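Local atomic coordinates of leukotriene A-4 hydrolase (Saccharomyces cerevisiae, PDB entry 2XQ0), a protein that cleaves amino-terminal residues from di- and tripeptides as a zinc-dependent M1 aminopeptidase and also shows low epoxide hydrolase activity in vitro. Residues A[473-484]-A[497-506]. Sequence-based numbering, arbitrary orientation.
Sequences NVYQLADKWVEM and EFNAIDIKDF
W481 and F498 lie flat on one another in an offset stack, the central feature where helix 469-484 packs on the loop joining helices 491-497 and 508-519. This is helix-on-loop packing in the all-helical C-terminal part of an M1 aminopeptidase of the leukotriene A4 hydrolase type, away from the zinc site. The phenyl ring sits over the five-membered ring of the indole, centroids 3.8 Å apart and planes at 13°. W481 chi1, at -93°, lies off the staggered positions; with the indole turned this way its NE1 passes 3.3 Å from F498 CD1, over the phenyl face, while its N-H bonds to the hydroxyl of Y547. That same hydroxyl is also hydrogen-bonded to D502 OD2, so one tyrosine ties the indole to the loop. With an alanine here, the face of F498 that now stacks on the indole would probably lose its partner, and the Y547 hydroxyl one of its hydrogen bonds.

The rim of F498 is packed as well: M484 CB comes in near the ring plane, 3.7 Å from CZ, and L477 CD1 approaches the edge at CE1. L477 has CG anti to its own N, which carries the isobutyl group out to the loop, where CD2 touches I503 CG2 at 3.7 Å and the ring of F506. V474 CG2 rests over one face of that ring, toward its rim, and I503 CA lies over the other.

At the partly exposed border K480 runs fully extended past F498, its CD 3.7 Å from CE1. Its ammonium reaches the E497 carboxylate only as a long salt bridge; NZ also donates to the backbone E497 O at 3.3 Å, approaching from 40° above the carbonyl plane.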
# COMPACT_ATOMS: atom_id res chain seq x y z
N ASN A 473 16.97 -4.50 -24.00
CA ASN A 473 16.67 -5.81 -24.57
C ASN A 473 15.16 -6.03 -24.71
O ASN A 473 14.67 -6.53 -25.74
CB ASN A 473 17.25 -6.87 -23.64
CG ASN A 473 17.24 -6.42 -22.17
OD1 ASN A 473 16.18 -6.36 -21.54
ND2 ASN A 473 18.41 -6.07 -21.64
N VAL A 474 14.41 -5.62 -23.69
CA VAL A 474 12.96 -5.77 -23.68
C VAL A 474 12.33 -4.92 -24.76
O VAL A 474 11.53 -5.41 -25.56
CB VAL A 474 12.39 -5.34 -22.33
CG1 VAL A 474 10.87 -5.33 -22.37
CG2 VAL A 474 12.90 -6.28 -21.24
N TYR A 475 12.69 -3.65 -24.78
CA TYR A 475 12.19 -2.74 -25.81
C TYR A 475 12.54 -3.23 -27.21
O TYR A 475 11.69 -3.20 -28.11
CB TYR A 475 12.75 -1.33 -25.57
CG TYR A 475 12.17 -0.65 -24.34
CD1 TYR A 475 10.83 -0.77 -24.03
CD2 TYR A 475 12.98 0.11 -23.51
CE1 TYR A 475 10.30 -0.15 -22.90
CE2 TYR A 475 12.45 0.74 -22.38
CZ TYR A 475 11.12 0.61 -22.09
OH TYR A 475 10.60 1.24 -20.97
N GLN A 476 13.77 -3.66 -27.42
CA GLN A 476 14.14 -4.19 -28.74
C GLN A 476 13.25 -5.34 -29.21
O GLN A 476 12.80 -5.34 -30.35
CB GLN A 476 15.60 -4.62 -28.77
CG GLN A 476 16.56 -3.46 -28.65
CD GLN A 476 18.00 -3.90 -28.58
OE1 GLN A 476 18.36 -4.94 -29.15
NE2 GLN A 476 18.83 -3.13 -27.89
N LEU A 477 12.99 -6.30 -28.34
CA LEU A 477 12.17 -7.45 -28.72
C LEU A 477 10.75 -7.03 -29.04
O LEU A 477 10.20 -7.46 -30.06
CB LEU A 477 12.16 -8.52 -27.62
CG LEU A 477 11.47 -9.83 -28.00
CD1 LEU A 477 12.21 -10.50 -29.16
CD2 LEU A 477 11.41 -10.75 -26.79
N ALA A 478 10.12 -6.23 -28.18
CA ALA A 478 8.75 -5.79 -28.44
C ALA A 478 8.68 -5.09 -29.79
O ALA A 478 7.78 -5.36 -30.59
CB ALA A 478 8.23 -4.89 -27.32
N ASP A 479 9.63 -4.20 -30.06
CA ASP A 479 9.72 -3.57 -31.37
C ASP A 479 9.81 -4.63 -32.49
O ASP A 479 9.06 -4.58 -33.47
CB ASP A 479 10.92 -2.62 -31.42
CG ASP A 479 10.80 -1.47 -30.43
OD1 ASP A 479 9.68 -1.25 -29.90
OD2 ASP A 479 11.81 -0.77 -30.18
N LYS A 480 10.70 -5.60 -32.31
CA LYS A 480 10.90 -6.66 -33.30
C LYS A 480 9.62 -7.46 -33.56
O LYS A 480 9.29 -7.77 -34.71
CB LYS A 480 12.02 -7.60 -32.85
CG LYS A 480 12.43 -8.64 -33.89
CD LYS A 480 13.42 -9.66 -33.30
CE LYS A 480 13.75 -10.77 -34.30
NZ LYS A 480 14.58 -11.87 -33.70
N TRP A 481 8.90 -7.80 -32.49
CA TRP A 481 7.61 -8.48 -32.61
C TRP A 481 6.60 -7.63 -33.36
O TRP A 481 5.88 -8.14 -34.21
CB TRP A 481 7.04 -8.89 -31.25
CG TRP A 481 7.43 -10.28 -30.88
CD1 TRP A 481 8.46 -10.67 -30.07
CD2 TRP A 481 6.83 -11.48 -31.37
NE1 TRP A 481 8.51 -12.04 -30.00
CE2 TRP A 481 7.52 -12.56 -30.80
CE3 TRP A 481 5.77 -11.74 -32.25
CZ2 TRP A 481 7.18 -13.89 -31.06
CZ3 TRP A 481 5.43 -13.05 -32.50
CH2 TRP A 481 6.14 -14.11 -31.91
N VAL A 482 6.54 -6.34 -33.04
CA VAL A 482 5.59 -5.47 -33.72
C VAL A 482 5.85 -5.43 -35.21
O VAL A 482 4.92 -5.44 -36.02
CB VAL A 482 5.60 -4.03 -33.13
CG1 VAL A 482 4.73 -3.12 -33.98
CG2 VAL A 482 5.09 -4.04 -31.70
N GLU A 483 7.13 -5.42 -35.58
CA GLU A 483 7.55 -5.34 -36.97
C GLU A 483 7.25 -6.63 -37.73
O GLU A 483 6.66 -6.62 -38.80
CB GLU A 483 9.05 -5.03 -37.05
CG GLU A 483 9.48 -4.27 -38.30
CD GLU A 483 9.02 -2.82 -38.30
OE1 GLU A 483 8.11 -2.47 -37.51
OE2 GLU A 483 9.56 -2.02 -39.10
N MET A 484 7.68 -7.75 -37.15
CA MET A 484 7.57 -9.05 -37.79
C MET A 484 6.13 -9.53 -37.96
O MET A 484 5.83 -10.34 -38.83
CB MET A 484 8.40 -10.08 -37.02
CG MET A 484 9.90 -9.81 -37.09
SD MET A 484 10.47 -9.75 -38.80
CE MET A 484 11.82 -8.56 -38.65
N GLU A 497 12.20 -16.81 -36.97
CA GLU A 497 12.67 -15.53 -36.42
C GLU A 497 12.80 -15.56 -34.90
O GLU A 497 13.73 -14.97 -34.32
CB GLU A 497 11.70 -14.40 -36.82
CG GLU A 497 12.20 -13.52 -37.95
CD GLU A 497 13.38 -12.66 -37.54
OE1 GLU A 497 14.52 -13.17 -37.53
OE2 GLU A 497 13.18 -11.46 -37.24
N PHE A 498 11.87 -16.24 -34.24
CA PHE A 498 11.78 -16.17 -32.79
C PHE A 498 11.96 -17.53 -32.14
O PHE A 498 11.56 -18.54 -32.70
CB PHE A 498 10.40 -15.62 -32.40
CG PHE A 498 10.12 -14.23 -32.92
CD1 PHE A 498 10.69 -13.12 -32.29
CD2 PHE A 498 9.28 -14.02 -34.00
CE1 PHE A 498 10.42 -11.83 -32.76
CE2 PHE A 498 9.01 -12.73 -34.47
CZ PHE A 498 9.58 -11.64 -33.85
N ASN A 499 12.54 -17.56 -30.95
CA ASN A 499 12.39 -18.74 -30.11
C ASN A 499 12.58 -18.52 -28.61
O ASN A 499 13.05 -17.47 -28.16
CB ASN A 499 13.19 -19.93 -30.64
CG ASN A 499 12.32 -21.18 -30.80
OD1 ASN A 499 11.57 -21.30 -31.78
ND2 ASN A 499 12.41 -22.10 -29.85
N ALA A 500 12.19 -19.53 -27.84
CA ALA A 500 12.20 -19.45 -26.39
C ALA A 500 13.48 -18.82 -25.88
O ALA A 500 13.51 -18.21 -24.81
CB ALA A 500 12.03 -20.85 -25.79
N ILE A 501 14.53 -18.95 -26.68
CA ILE A 501 15.84 -18.42 -26.31
C ILE A 501 15.83 -16.92 -26.02
O ILE A 501 16.61 -16.44 -25.19
CB ILE A 501 16.88 -18.68 -27.44
CG1 ILE A 501 16.88 -20.16 -27.84
CG2 ILE A 501 18.26 -18.22 -27.00
CD1 ILE A 501 15.68 -20.59 -28.66
N ASP A 502 14.97 -16.17 -26.70
CA ASP A 502 15.10 -14.71 -26.63
C ASP A 502 14.58 -14.11 -25.33
O ASP A 502 14.91 -12.97 -25.00
CB ASP A 502 14.56 -13.98 -27.88
CG ASP A 502 13.24 -14.53 -28.35
OD1 ASP A 502 12.99 -14.53 -29.59
OD2 ASP A 502 12.46 -14.95 -27.49
N ILE A 503 13.81 -14.88 -24.57
CA ILE A 503 13.37 -14.41 -23.26
C ILE A 503 13.95 -15.24 -22.11
O ILE A 503 13.64 -14.99 -20.95
CB ILE A 503 11.84 -14.36 -23.14
CG1 ILE A 503 11.25 -15.78 -23.16
CG2 ILE A 503 11.26 -13.49 -24.26
CD1 ILE A 503 9.74 -15.80 -22.97
N LYS A 504 14.79 -16.20 -22.45
CA LYS A 504 15.47 -17.03 -21.46
C LYS A 504 16.12 -16.21 -20.34
O LYS A 504 16.20 -16.67 -19.21
CB LYS A 504 16.53 -17.92 -22.13
CG LYS A 504 17.51 -18.57 -21.15
CD LYS A 504 18.65 -19.29 -21.87
CE LYS A 504 18.19 -20.59 -22.51
NZ LYS A 504 19.31 -21.30 -23.20
N ASP A 505 16.58 -15.01 -20.67
CA ASP A 505 17.23 -14.14 -19.68
C ASP A 505 16.32 -13.05 -19.10
O ASP A 505 16.76 -12.20 -18.32
CB ASP A 505 18.50 -13.52 -20.27
CG ASP A 505 19.63 -14.53 -20.46
OD1 ASP A 505 19.81 -15.02 -21.59
OD2 ASP A 505 20.33 -14.83 -19.47
N PHE A 506 15.04 -13.07 -19.46
CA PHE A 506 14.10 -12.08 -18.94
C PHE A 506 13.60 -12.51 -17.56
O PHE A 506 12.97 -13.56 -17.44
CB PHE A 506 12.89 -11.94 -19.87
CG PHE A 506 13.15 -11.14 -21.14
CD1 PHE A 506 14.43 -10.93 -21.62
CD2 PHE A 506 12.08 -10.63 -21.86
CE1 PHE A 506 14.64 -10.21 -22.80
CE2 PHE A 506 12.28 -9.91 -23.02
CZ PHE A 506 13.55 -9.71 -23.50